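Local coordinates for ftsY (Mycoplasma mycoides, PDB 1ZU5), which serves as the receptor of the signal recognition particle, pairing a helical bundle domain with a P-loop NTPase domain of the SRP54 family, at residues S81-Y86 and F299-Y304; Y96-K101 and P283-G288; M109-N114 and H229-V234; S257-T262 and E278-P283. All coordinates share one frame; numbering follows the deposited sequence.

Overall arrangement
Contacts 2, 3 and 4 all reach the same mixed sheet, in which strands 106-111, 230-236, 258-262 and 284-288 lie next to one another in parallel. Their centres are only 10 to 12 Å apart, and they touch: Glu230 of contact 3 meets both Lys285 of contact 2 and Ser257 of contact 4, while Pro283 belongs to contacts 2 and 4. Contact 1 lies toward the helical bundle, its centre about 15 Å from that of contact 2, which it touches through Phe299 and Lys285. Along the chain, contact 1 spans contact 2, which in turn spans contacts 3 and 4 in succession. The P-loop domain core is thus bracketed by two contacts that tie it to the bundle and its connecting segment.

Contact 1 of 4, residues S81-Y86 and F299-Y304; sequences SLYQAY and FDIDQY
A mainly apolar, buried contact joins helix 71-87 of the helical bundle to the start of the C-terminal helix 301-309, Tyr86 and Tyr83 packing on Ile301, Phe299 and Asp302 where the chain leaves its last strand. A polar fringe lies at Tyr83. At the centre Ile301 sets CD1 over one face of the Tyr86 ring, a CH-pi contact with the methyl 3.6 Å from the ring centroid. It stands 22° off the ring normal. Isoleucine offers a flexible apolar arm: with CG1 anti to the backbone N (chi1 -180°), CD1 is carried onto the ring face. Beyond the ring, Tyr86 OH approaches Phe299 CE2 to 3.6 Å; the two rings arrive from opposite directions and their planes meet obliquely, at 31°. As in other SRP-type GTPases, the C-terminal helix of the P-loop domain packs against the bundle, and Leu274 of helix 272-279 also touches Tyr86. Toward the more exposed side, Tyr83 CE1 lies 3.2 Å from Asp302 OD1, with a faint attraction between the aromatic C-H and the carboxylate plausible, while Tyr83 CD1 rests 4.3 Å from Ile301 CG1. The helix that presents Ile301 is started by Asp300, a good N-cap residue because its short carboxylate can turn back onto the first turn: Asp300 OD1 accepts from Gln303 N at 2.8 Å in a nearly straight bond. One turn on, Tyr304 OH is hydrogen-bonded with Gly270 O and Gly273 N.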
loop_
_atom_site.group_PDB
_atom_site.type_symbol
_atom_site.label_atom_id
_atom_site.label_comp_id
_atom_site.label_asym_id
_atom_site.label_seq_id
_atom_site.Cartn_x
_atom_site.Cartn_y
_atom_site.Cartn_z
ATOM N N SER A 81 -8.103 7.603 -19.236
ATOM C CA SER A 81 -9.207 7.582 -18.271
ATOM C C SER A 81 -8.865 6.846 -16.965
ATOM O O SER A 81 -9.166 7.355 -15.876
ATOM C CB SER A 81 -10.457 6.987 -18.929
ATOM O OG SER A 81 -10.769 7.675 -20.144
ATOM N N LEU A 82 -8.210 5.682 -17.066
ATOM C CA LEU A 82 -7.671 4.996 -15.899
ATOM C C LEU A 82 -6.785 5.917 -15.088
ATOM O O LEU A 82 -6.937 6.017 -13.867
ATOM C CB LEU A 82 -6.848 3.775 -16.305
ATOM C CG LEU A 82 -7.605 2.622 -16.972
ATOM C CD1 LEU A 82 -6.599 1.650 -17.524
ATOM C CD2 LEU A 82 -8.527 1.933 -16.017
ATOM N N TYR A 83 -5.853 6.579 -15.772
ATOM C CA TYR A 83 -4.904 7.485 -15.140
ATOM C C TYR A 83 -5.613 8.693 -14.497
ATOM O O TYR A 83 -5.269 9.113 -13.408
ATOM C CB TYR A 83 -3.848 7.953 -16.164
ATOM C CG TYR A 83 -2.980 9.082 -15.627
ATOM C CD1 TYR A 83 -1.798 8.801 -14.908
ATOM C CD2 TYR A 83 -3.360 10.421 -15.794
ATOM C CE1 TYR A 83 -1.011 9.836 -14.371
ATOM C CE2 TYR A 83 -2.569 11.475 -15.271
ATOM C CZ TYR A 83 -1.395 11.172 -14.561
ATOM O OH TYR A 83 -0.616 12.199 -14.039
ATOM N N GLN A 84 -6.581 9.266 -15.195
ATOM C CA GLN A 84 -7.306 10.416 -14.689
ATOM C C GLN A 84 -8.229 10.020 -13.550
ATOM O O GLN A 84 -8.483 10.825 -12.655
ATOM C CB GLN A 84 -8.109 11.074 -15.821
ATOM C CG GLN A 84 -7.274 12.077 -16.626
ATOM C CD GLN A 84 -7.877 12.412 -17.984
ATOM O OE1 GLN A 84 -9.097 12.571 -18.126
ATOM N NE2 GLN A 84 -7.010 12.507 -19.006
ATOM N N ALA A 85 -8.755 8.798 -13.584
ATOM C CA ALA A 85 -9.611 8.330 -12.495
ATOM C C ALA A 85 -8.770 8.157 -11.208
ATOM O O ALA A 85 -9.199 8.553 -10.111
ATOM C CB ALA A 85 -10.331 7.029 -12.899
ATOM N N TYR A 86 -7.563 7.607 -11.352
ATOM C CA TYR A 86 -6.668 7.437 -10.216
ATOM C C TYR A 86 -6.133 8.748 -9.684
ATOM O O TYR A 86 -6.346 9.087 -8.527
ATOM C CB TYR A 86 -5.496 6.484 -10.515
ATOM C CG TYR A 86 -4.751 6.088 -9.236
ATOM C CD1 TYR A 86 -4.933 4.843 -8.645
ATOM C CD2 TYR A 86 -3.891 6.995 -8.597
ATOM C CE1 TYR A 86 -4.254 4.495 -7.469
ATOM C CE2 TYR A 86 -3.219 6.665 -7.406
ATOM C CZ TYR A 86 -3.398 5.414 -6.845
ATOM O OH TYR A 86 -2.724 5.112 -5.661
ATOM N N PHE A 299 5.869 3.401 -4.802
ATOM C CA PHE A 299 4.784 3.233 -5.748
ATOM C C PHE A 299 4.914 4.362 -6.744
ATOM O O PHE A 299 5.296 5.452 -6.367
ATOM C CB PHE A 299 3.431 3.249 -5.028
ATOM C CG PHE A 299 2.240 3.167 -5.960
ATOM C CD1 PHE A 299 1.799 1.954 -6.442
ATOM C CD2 PHE A 299 1.556 4.308 -6.343
ATOM C CE1 PHE A 299 0.705 1.891 -7.299
ATOM C CE2 PHE A 299 0.466 4.240 -7.192
ATOM C CZ PHE A 299 0.043 3.032 -7.661
ATOM N N ASP A 300 4.624 4.091 -8.016
ATOM C CA ASP A 300 4.662 5.105 -9.088
ATOM C C ASP A 300 3.447 4.879 -9.974
ATOM O O ASP A 300 3.315 3.825 -10.617
ATOM C CB ASP A 300 5.961 4.956 -9.902
ATOM C CG ASP A 300 6.085 5.982 -11.033
ATOM O OD1 ASP A 300 5.276 5.979 -11.991
ATOM O OD2 ASP A 300 7.031 6.783 -10.975
ATOM N N ILE A 301 2.558 5.860 -9.995
ATOM C CA ILE A 301 1.300 5.754 -10.716
ATOM C C ILE A 301 1.430 5.568 -12.229
ATOM O O ILE A 301 0.692 4.776 -12.826
ATOM C CB ILE A 301 0.358 6.930 -10.372
ATOM C CG1 ILE A 301 -0.969 6.809 -11.132
ATOM C CG2 ILE A 301 1.051 8.291 -10.598
ATOM C CD1 ILE A 301 -1.765 5.473 -10.826
ATOM N N ASP A 302 2.370 6.278 -12.853
ATOM C CA ASP A 302 2.620 6.109 -14.284
ATOM C C ASP A 302 3.098 4.689 -14.570
ATOM O O ASP A 302 2.545 4.029 -15.463
ATOM C CB ASP A 302 3.607 7.171 -14.819
ATOM C CG ASP A 302 3.223 8.602 -14.402
ATOM O OD1 ASP A 302 2.085 9.034 -14.643
ATOM O OD2 ASP A 302 4.062 9.304 -13.796
ATOM N N GLN A 303 4.090 4.197 -13.815
ATOM C CA GLN A 303 4.561 2.807 -14.019
ATOM C C GLN A 303 3.415 1.817 -13.829
ATOM O O GLN A 303 3.262 0.885 -14.613
ATOM C CB GLN A 303 5.769 2.444 -13.124
ATOM C CG GLN A 303 7.092 3.117 -13.525
ATOM C CD GLN A 303 7.388 2.967 -15.030
ATOM O OE1 GLN A 303 7.840 1.901 -15.486
ATOM N NE2 GLN A 303 7.117 4.037 -15.816
ATOM N N TYR A 304 2.608 2.043 -12.792
ATOM C CA TYR A 304 1.405 1.247 -12.524
ATOM C C TYR A 304 0.472 1.213 -13.712
ATOM O O TYR A 304 0.100 0.142 -14.156
ATOM C CB TYR A 304 0.635 1.793 -11.283
ATOM C CG TYR A 304 -0.523 0.907 -10.866
ATOM C CD1 TYR A 304 -0.296 -0.248 -10.118
ATOM C CD2 TYR A 304 -1.841 1.206 -11.223
ATOM C CE1 TYR A 304 -1.345 -1.074 -9.736
ATOM C CE2 TYR A 304 -2.903 0.372 -10.840
ATOM C CZ TYR A 304 -2.630 -0.766 -10.102
ATOM O OH TYR A 304 -3.626 -1.620 -9.701
#

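Contact 2 of 4, residues Y96-K101 and P283-G288; sequences YRIDFK and PIKMIG
The segment connecting the helical bundle to the first strand of the P-loop domain is fastened here to strand 284-288, chiefly by Lys285 reaching Arg97 and by Tyr96 crossing Pro283. Lys285 NZ donates to Arg97 O at 2.7 Å, approaching from above the carbonyl plane by 37°. The lysine chain is extended beyond CG, which gives it the length to reach this carbonyl, Lys285 CG passing 3.5 Å from Tyr96 O on the way. That charge has a second partner in Glu230 of strand 230-236, whose other carboxylate oxygen accepts from Asp99 N, and so one glutamate holds both the lysine and the connecting segment. This run leads from helix 93-96 into strand 106-111, the first strand of the SRP54-type P-loop domain, and the loop after it holds the probable Walker A motif. Ile98 adds apolar cover to the lysine stem: Ile98 CD1 lies 3.8 Å from Lys285 CB, and the branched side chain also nears Met286. Pro283 CB gives the tyrosine ring a rigid apolar surface, 3.5 Å from Tyr96 CD1. At Asp99 the chain makes an inverse gamma turn, and Asp99 OD1 pairs with Arg97 NH2 at 3.3 Å and also with Arg104.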
loop_
_atom_site.group_PDB
_atom_site.type_symbol
_atom_site.label_atom_id
_atom_site.label_comp_id
_atom_site.label_asym_id
_atom_site.label_seq_id
_atom_site.Cartn_x
_atom_site.Cartn_y
_atom_site.Cartn_z
ATOM N N TYR A 96 2.188 11.103 -2.661
ATOM C CA TYR A 96 2.749 9.741 -2.598
ATOM C C TYR A 96 4.110 9.612 -1.890
ATOM O O TYR A 96 4.577 8.502 -1.653
ATOM C CB TYR A 96 2.859 9.081 -3.976
ATOM C CG TYR A 96 1.631 9.114 -4.882
ATOM C CD1 TYR A 96 0.367 9.522 -4.412
ATOM C CD2 TYR A 96 1.740 8.714 -6.228
ATOM C CE1 TYR A 96 -0.739 9.547 -5.251
ATOM C CE2 TYR A 96 0.640 8.732 -7.079
ATOM C CZ TYR A 96 -0.597 9.147 -6.587
ATOM O OH TYR A 96 -1.678 9.173 -7.445
ATOM N N ARG A 97 4.745 10.732 -1.558
ATOM C CA ARG A 97 6.058 10.712 -0.906
ATOM C C ARG A 97 5.951 10.204 0.524
ATOM O O ARG A 97 5.070 10.604 1.280
ATOM C CB ARG A 97 6.674 12.125 -0.883
ATOM C CG ARG A 97 8.208 12.193 -0.768
ATOM C CD ARG A 97 8.683 13.627 -0.365
ATOM N NE ARG A 97 9.234 13.700 1.002
ATOM C CZ ARG A 97 9.186 14.779 1.798
ATOM N NH1 ARG A 97 8.583 15.895 1.384
ATOM N NH2 ARG A 97 9.731 14.742 3.020
ATOM N N ILE A 98 6.868 9.329 0.889
ATOM C CA ILE A 98 7.096 9.006 2.266
ATOM C C ILE A 98 7.780 10.186 2.902
ATOM O O ILE A 98 8.834 10.629 2.441
ATOM C CB ILE A 98 8.030 7.824 2.392
ATOM C CG1 ILE A 98 7.392 6.550 1.774
ATOM C CG2 ILE A 98 8.545 7.714 3.837
ATOM C CD1 ILE A 98 6.447 5.839 2.666
ATOM N N ASP A 99 7.197 10.678 3.983
ATOM C CA ASP A 99 7.741 11.794 4.702
ATOM C C ASP A 99 8.942 11.354 5.558
ATOM O O ASP A 99 8.810 11.099 6.750
ATOM C CB ASP A 99 6.620 12.478 5.504
ATOM C CG ASP A 99 7.100 13.715 6.229
ATOM O OD1 ASP A 99 8.211 14.200 5.906
ATOM O OD2 ASP A 99 6.386 14.195 7.140
ATOM N N PHE A 100 10.109 11.255 4.921
ATOM C CA PHE A 100 11.376 10.902 5.579
ATOM C C PHE A 100 12.380 12.068 5.441
ATOM O O PHE A 100 12.773 12.403 4.329
ATOM C CB PHE A 100 11.963 9.626 4.957
ATOM C CG PHE A 100 13.235 9.166 5.603
ATOM C CD1 PHE A 100 13.230 8.111 6.519
ATOM C CD2 PHE A 100 14.457 9.785 5.305
ATOM C CE1 PHE A 100 14.429 7.685 7.138
ATOM C CE2 PHE A 100 15.653 9.368 5.914
ATOM C CZ PHE A 100 15.636 8.319 6.831
ATOM N N LYS A 101 12.781 12.676 6.563
ATOM C CA LYS A 101 13.765 13.779 6.589
ATOM C C LYS A 101 15.063 13.354 7.243
ATOM O O LYS A 101 15.072 12.479 8.102
ATOM C CB LYS A 101 13.237 14.986 7.356
ATOM C CG LYS A 101 12.524 16.015 6.509
ATOM C CD LYS A 101 11.036 16.005 6.784
ATOM C CE LYS A 101 10.438 17.371 6.521
ATOM N NZ LYS A 101 10.296 17.573 5.038
ATOM N N PRO A 283 -3.128 7.523 -0.458
ATOM C CA PRO A 283 -2.171 7.209 -1.477
ATOM C C PRO A 283 -1.430 5.908 -1.167
ATOM O O PRO A 283 -1.084 5.661 -0.009
ATOM C CB PRO A 283 -1.242 8.434 -1.448
ATOM C CG PRO A 283 -1.401 9.026 -0.136
ATOM C CD PRO A 283 -2.827 8.823 0.187
ATOM N N ILE A 284 -1.218 5.081 -2.194
ATOM C CA ILE A 284 -0.325 3.926 -2.105
ATOM C C ILE A 284 1.098 4.448 -2.156
ATOM O O ILE A 284 1.448 5.107 -3.118
ATOM C CB ILE A 284 -0.556 2.923 -3.236
ATOM C CG1 ILE A 284 -1.965 2.349 -3.134
ATOM C CG2 ILE A 284 0.466 1.780 -3.161
ATOM C CD1 ILE A 284 -2.466 1.589 -4.411
ATOM N N LYS A 285 1.907 4.179 -1.129
ATOM C CA LYS A 285 3.288 4.661 -1.100
ATOM C C LYS A 285 4.335 3.613 -1.410
ATOM O O LYS A 285 5.396 3.931 -1.945
ATOM C CB LYS A 285 3.589 5.308 0.244
ATOM C CG LYS A 285 2.646 6.505 0.514
ATOM C CD LYS A 285 3.254 7.488 1.473
ATOM C CE LYS A 285 2.280 8.632 1.701
ATOM N NZ LYS A 285 2.886 9.630 2.578
ATOM N N MET A 286 4.062 2.362 -1.051
ATOM C CA MET A 286 4.951 1.272 -1.365
ATOM C C MET A 286 4.118 0.154 -1.927
ATOM O O MET A 286 2.934 0.018 -1.642
ATOM C CB MET A 286 5.729 0.769 -0.138
ATOM C CG MET A 286 6.575 1.844 0.632
ATOM S SD MET A 286 8.050 2.338 -0.315
ATOM C CE MET A 286 9.433 1.615 0.582
ATOM N N ILE A 287 4.765 -0.665 -2.737
ATOM C CA ILE A 287 4.123 -1.797 -3.348
ATOM C C ILE A 287 5.056 -2.997 -3.196
ATOM O O ILE A 287 6.284 -2.871 -3.291
ATOM C CB ILE A 287 3.715 -1.420 -4.769
ATOM C CG1 ILE A 287 2.972 -2.558 -5.449
ATOM C CG2 ILE A 287 4.926 -0.871 -5.586
ATOM C CD1 ILE A 287 2.150 -2.045 -6.638
ATOM N N GLY A 288 4.506 -4.131 -2.808
ATOM C CA GLY A 288 5.316 -5.298 -2.557
ATOM C C GLY A 288 5.235 -6.203 -3.768
ATOM O O GLY A 288 4.134 -6.572 -4.213
#

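Contact 3 of 4, residues M109-N114 and H229-V234; sequences MLVGVN and HEVLLV
Met109, Leu110 and Val111 pair in parallel with Val231, Leu232 and Leu233, the two short strand segments twisted 24° against each other. Four backbone hydrogen bonds of 2.7 to 2.9 Å zip them together: Met109 N to Glu230 O, Leu232 N to Met109 O, Val111 N to Leu232 O and Val234 N to Val111 O. Weaker CA-H...O contacts fill the intervals, as where Leu233 CA faces Val111 O. Apolar side chains clothe both surfaces, beta-branched valines suiting the extended backbone. On one face Met109 lies alongside Val231, Met109 CE 4.1 Å from Val231 CG2, and Val111 CG2 meets Leu233 CD1 at 4.0 Å; with its CG anti to the backbone N (chi1 177°), Leu233 brings that methyl toward the valine. On the other, Leu110 CD1 touches Leu232 CD1 at 3.9 Å. Where the strand gives way to the loop, a water accepts from Val113 N and donates to Val234 O, continuing the link past the last direct bond. Gly112 suits this exit because its backbone angles and the closeness of Val234 leave no place for a CB; it begins what is probably the P-loop, and Asn114 caps helix 115-131. That helix lies over Leu110, Leu232 and Val234, whereas Phe250 of helix 240-253 packs on Val111 and Leu233; strands 194-198 and 258-262 flank the pair in the sheet.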
loop_
_atom_site.group_PDB
_atom_site.type_symbol
_atom_site.label_atom_id
_atom_site.label_comp_id
_atom_site.label_asym_id
_atom_site.label_seq_id
_atom_site.Cartn_x
_atom_site.Cartn_y
_atom_site.Cartn_z
ATOM N N MET A 109 4.612 4.181 11.809
ATOM C CA MET A 109 3.813 3.156 12.408
ATOM C C MET A 109 3.164 2.313 11.348
ATOM O O MET A 109 2.647 2.867 10.371
ATOM C CB MET A 109 2.742 3.821 13.245
ATOM C CG MET A 109 3.337 4.349 14.531
ATOM S SD MET A 109 2.170 5.185 15.557
ATOM C CE MET A 109 0.625 4.669 14.862
ATOM N N LEU A 110 3.168 0.983 11.528
ATOM C CA LEU A 110 2.493 0.075 10.579
ATOM C C LEU A 110 1.268 -0.555 11.175
ATOM O O LEU A 110 1.267 -0.972 12.356
ATOM C CB LEU A 110 3.448 -0.988 10.006
ATOM C CG LEU A 110 4.045 -0.653 8.625
ATOM C CD1 LEU A 110 5.093 0.442 8.719
ATOM C CD2 LEU A 110 4.626 -1.870 8.021
ATOM N N VAL A 111 0.200 -0.552 10.364
ATOM C CA VAL A 111 -1.085 -1.129 10.719
ATOM C C VAL A 111 -1.577 -2.095 9.636
ATOM O O VAL A 111 -1.159 -2.029 8.464
ATOM C CB VAL A 111 -2.196 -0.044 11.146
ATOM C CG1 VAL A 111 -1.655 0.918 12.200
ATOM C CG2 VAL A 111 -2.761 0.715 9.983
ATOM N N GLY A 112 -2.464 -3.001 10.033
ATOM C CA GLY A 112 -2.974 -3.992 9.123
ATOM C C GLY A 112 -3.572 -5.208 9.794
ATOM O O GLY A 112 -3.156 -5.614 10.866
ATOM N N VAL A 113 -4.507 -5.835 9.088
ATOM C CA VAL A 113 -5.257 -6.993 9.589
ATOM C C VAL A 113 -4.357 -8.203 9.744
ATOM O O VAL A 113 -4.350 -8.856 10.785
ATOM C CB VAL A 113 -6.435 -7.241 8.657
ATOM C CG1 VAL A 113 -7.092 -8.611 8.889
ATOM C CG2 VAL A 113 -7.418 -6.143 8.933
ATOM N N ASN A 114 -3.551 -8.496 8.742
ATOM C CA ASN A 114 -2.689 -9.648 8.849
ATOM C C ASN A 114 -1.397 -9.333 9.573
ATOM O O ASN A 114 -0.561 -8.606 9.075
ATOM C CB ASN A 114 -2.418 -10.262 7.475
ATOM C CG ASN A 114 -1.711 -11.625 7.592
ATOM O OD1 ASN A 114 -0.535 -11.688 7.978
ATOM N ND2 ASN A 114 -2.450 -12.719 7.318
ATOM N N HIS A 229 5.272 10.264 11.580
ATOM C CA HIS A 229 5.511 10.844 10.253
ATOM C C HIS A 229 4.773 10.092 9.153
ATOM O O HIS A 229 4.466 10.654 8.131
ATOM C CB HIS A 229 7.011 10.923 9.988
ATOM C CG HIS A 229 7.751 11.576 11.112
ATOM N ND1 HIS A 229 7.524 12.885 11.484
ATOM C CD2 HIS A 229 8.656 11.084 11.991
ATOM C CE1 HIS A 229 8.274 13.177 12.530
ATOM N NE2 HIS A 229 8.964 12.100 12.862
ATOM N N GLU A 230 4.464 8.828 9.415
ATOM C CA GLU A 230 3.837 7.908 8.465
ATOM C C GLU A 230 3.062 6.924 9.353
ATOM O O GLU A 230 3.514 6.535 10.450
ATOM C CB GLU A 230 4.926 7.199 7.658
ATOM C CG GLU A 230 4.937 7.235 6.092
ATOM C CD GLU A 230 4.208 8.400 5.398
ATOM O OE1 GLU A 230 2.946 8.381 5.246
ATOM O OE2 GLU A 230 4.896 9.319 4.916
ATOM N N VAL A 231 1.849 6.601 8.921
ATOM C CA VAL A 231 1.072 5.536 9.526
ATOM C C VAL A 231 0.646 4.666 8.366
ATOM O O VAL A 231 -0.317 5.001 7.663
ATOM C CB VAL A 231 -0.168 6.049 10.260
ATOM C CG1 VAL A 231 -1.074 4.858 10.645
ATOM C CG2 VAL A 231 0.223 6.902 11.469
ATOM N N LEU A 232 1.365 3.557 8.149
ATOM C CA LEU A 232 1.151 2.782 6.931
ATOM C C LEU A 232 0.308 1.525 7.116
ATOM O O LEU A 232 0.656 0.659 7.884
ATOM C CB LEU A 232 2.496 2.462 6.271
ATOM C CG LEU A 232 3.443 3.660 6.111
ATOM C CD1 LEU A 232 4.862 3.163 5.899
ATOM C CD2 LEU A 232 2.942 4.523 4.952
ATOM N N LEU A 233 -0.790 1.472 6.377
ATOM C CA LEU A 233 -1.717 0.382 6.291
ATOM C C LEU A 233 -1.343 -0.684 5.225
ATOM O O LEU A 233 -1.222 -0.394 4.029
ATOM C CB LEU A 233 -3.107 0.966 6.012
ATOM C CG LEU A 233 -4.366 0.085 5.775
ATOM C CD1 LEU A 233 -4.604 -0.916 6.877
ATOM C CD2 LEU A 233 -5.653 1.010 5.458
ATOM N N VAL A 234 -1.139 -1.921 5.683
ATOM C CA VAL A 234 -0.754 -3.000 4.801
ATOM C C VAL A 234 -2.034 -3.594 4.244
ATOM O O VAL A 234 -2.958 -3.922 5.014
ATOM C CB VAL A 234 0.104 -4.074 5.586
ATOM C CG1 VAL A 234 0.305 -5.312 4.761
ATOM C CG2 VAL A 234 1.452 -3.493 6.006
HETATM O O HOH W 1 -5.205 -4.755 6.185
#

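Contact 4 of 4, residues S257-T262 and E278-P283; sequences SGIILT and ELLNIP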
loop_
_atom_site.group_PDB
_atom_site.type_symbol
_atom_site.label_atom_id
_atom_site.label_comp_id
_atom_site.label_asym_id
_atom_site.label_seq_id
_atom_site.Cartn_x
_atom_site.Cartn_y
_atom_site.Cartn_z
ATOM N N SER A 257 -1.770 7.373 6.739
ATOM C CA SER A 257 -1.276 8.324 5.759
ATOM C C SER A 257 -0.833 7.703 4.443
ATOM O O SER A 257 -0.721 8.384 3.441
ATOM C CB SER A 257 -0.128 9.105 6.351
ATOM O OG SER A 257 0.894 8.220 6.667
ATOM N N GLY A 258 -0.571 6.414 4.427
ATOM C CA GLY A 258 -0.192 5.770 3.167
ATOM C C GLY A 258 -0.464 4.283 3.239
ATOM O O GLY A 258 -0.678 3.732 4.335
ATOM N N ILE A 259 -0.464 3.641 2.064
ATOM C CA ILE A 259 -0.717 2.210 1.965
ATOM C C ILE A 259 0.505 1.484 1.465
ATOM O O ILE A 259 1.286 2.011 0.687
ATOM C CB ILE A 259 -1.975 1.940 1.103
ATOM C CG1 ILE A 259 -3.220 2.340 1.910
ATOM C CG2 ILE A 259 -2.090 0.486 0.711
ATOM C CD1 ILE A 259 -4.399 2.383 1.125
ATOM N N ILE A 260 0.703 0.277 1.983
ATOM C CA ILE A 260 1.671 -0.690 1.456
ATOM C C ILE A 260 0.815 -1.794 0.918
ATOM O O ILE A 260 0.214 -2.533 1.696
ATOM C CB ILE A 260 2.584 -1.230 2.522
ATOM C CG1 ILE A 260 3.237 -0.058 3.293
ATOM C CG2 ILE A 260 3.641 -2.130 1.882
ATOM C CD1 ILE A 260 4.124 -0.478 4.443
ATOM N N LEU A 261 0.693 -1.821 -0.417
ATOM C CA LEU A 261 -0.008 -2.850 -1.171
ATOM C C LEU A 261 0.943 -4.010 -1.456
ATOM O O LEU A 261 1.838 -3.942 -2.308
ATOM C CB LEU A 261 -0.540 -2.251 -2.485
ATOM C CG LEU A 261 -1.337 -3.082 -3.482
ATOM C CD1 LEU A 261 -2.754 -3.524 -2.951
ATOM C CD2 LEU A 261 -1.454 -2.298 -4.785
ATOM N N THR A 262 0.739 -5.094 -0.741
ATOM C CA THR A 262 1.629 -6.221 -0.850
ATOM C C THR A 262 1.052 -7.240 -1.823
ATOM O O THR A 262 -0.160 -7.194 -2.133
ATOM C CB THR A 262 1.824 -6.877 0.525
ATOM O OG1 THR A 262 0.612 -7.521 0.911
ATOM C CG2 THR A 262 2.165 -5.843 1.585
ATOM N N GLU A 278 -10.543 5.020 -4.584
ATOM C CA GLU A 278 -11.958 5.216 -4.387
ATOM C C GLU A 278 -12.392 4.996 -2.937
ATOM O O GLU A 278 -13.067 5.811 -2.404
ATOM C CB GLU A 278 -12.740 4.278 -5.301
ATOM C CG GLU A 278 -14.247 4.568 -5.334
ATOM C CD GLU A 278 -14.553 6.014 -5.610
ATOM O OE1 GLU A 278 -13.973 6.573 -6.554
ATOM O OE2 GLU A 278 -15.375 6.602 -4.875
ATOM N N LEU A 279 -12.013 3.905 -2.289
ATOM C CA LEU A 279 -12.721 3.551 -1.069
ATOM C C LEU A 279 -12.034 4.120 0.128
ATOM O O LEU A 279 -12.660 4.362 1.127
ATOM C CB LEU A 279 -12.869 2.040 -0.940
ATOM C CG LEU A 279 -13.451 1.265 -2.136
ATOM C CD1 LEU A 279 -13.614 -0.197 -1.768
ATOM C CD2 LEU A 279 -14.789 1.858 -2.474
ATOM N N LEU A 280 -10.735 4.365 0.013
ATOM C CA LEU A 280 -9.972 4.899 1.133
ATOM C C LEU A 280 -9.431 6.298 0.886
ATOM O O LEU A 280 -9.205 7.038 1.809
ATOM C CB LEU A 280 -8.819 3.954 1.503
ATOM C CG LEU A 280 -9.123 2.541 2.012
ATOM C CD1 LEU A 280 -9.387 1.645 0.861
ATOM C CD2 LEU A 280 -7.916 2.026 2.677
ATOM N N ASN A 281 -9.183 6.652 -0.363
ATOM C CA ASN A 281 -8.588 7.938 -0.702
ATOM C C ASN A 281 -7.363 8.153 0.107
ATOM O O ASN A 281 -7.215 9.203 0.696
ATOM C CB ASN A 281 -9.564 9.089 -0.458
ATOM C CG ASN A 281 -9.140 10.371 -1.144
ATOM O OD1 ASN A 281 -8.366 10.367 -2.120
ATOM N ND2 ASN A 281 -9.636 11.492 -0.628
ATOM N N ILE A 282 -6.504 7.136 0.155
ATOM C CA ILE A 282 -5.202 7.199 0.812
ATOM C C ILE A 282 -4.198 6.721 -0.245
ATOM O O ILE A 282 -4.437 5.698 -0.920
ATOM C CB ILE A 282 -5.092 6.308 2.075
ATOM C CG1 ILE A 282 -5.978 6.860 3.176
ATOM C CG2 ILE A 282 -3.674 6.295 2.621
ATOM C CD1 ILE A 282 -6.447 5.786 4.143
ATOM N N PRO A 283 -3.128 7.523 -0.458
ATOM C CA PRO A 283 -2.171 7.209 -1.477
ATOM C C PRO A 283 -1.430 5.908 -1.167
ATOM O O PRO A 283 -1.084 5.661 -0.009
ATOM C CB PRO A 283 -1.242 8.434 -1.448
ATOM C CG PRO A 283 -1.401 9.026 -0.136
ATOM C CD PRO A 283 -2.827 8.823 0.187
#
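Pro283 O accepts a hydrogen bond from Ile259 N at 3.0 Å, with a weaker CA-H...O contact from Gly258 CA beside it. The N-H arrives in the carbonyl plane, although the bond is bent to 142° at the hydrogen. Proline suits this position, since its carbonyl can accept from the neighbouring strand while its ring nitrogen asks for no partner; Pro283 CG lies 3.7 Å from Ser257 O. Just before it, Ile282 CG2 rests 3.6 Å from Gly258 CA, against the main chain. Strand 258-262, helix 272-279 and strand 284-288 form one beta-alpha-beta crossover of the P-loop domain, and this contact draws the return from helix to strand onto the start of strand 258-262. Asn281, with a positive phi of 51°, turns the chain out of the helix, a conformation that asparagine tolerates well. From the sheet, Ile259 points its longer branch at the turn and meets two apolar partners: Ile259 CD1 lies 3.9 Å from Leu280 CD2, and Ile259 CG1 is 4.0 Å from Ile282 CG2, the side chains crossing nearly at right angles in both pairs. Leu280 also reaches Leu233 in the adjoining strand and Val244 of helix 240-253, while Ser257 OG is hydrogen-bonded to Glu230 OE1 and to Val231 N.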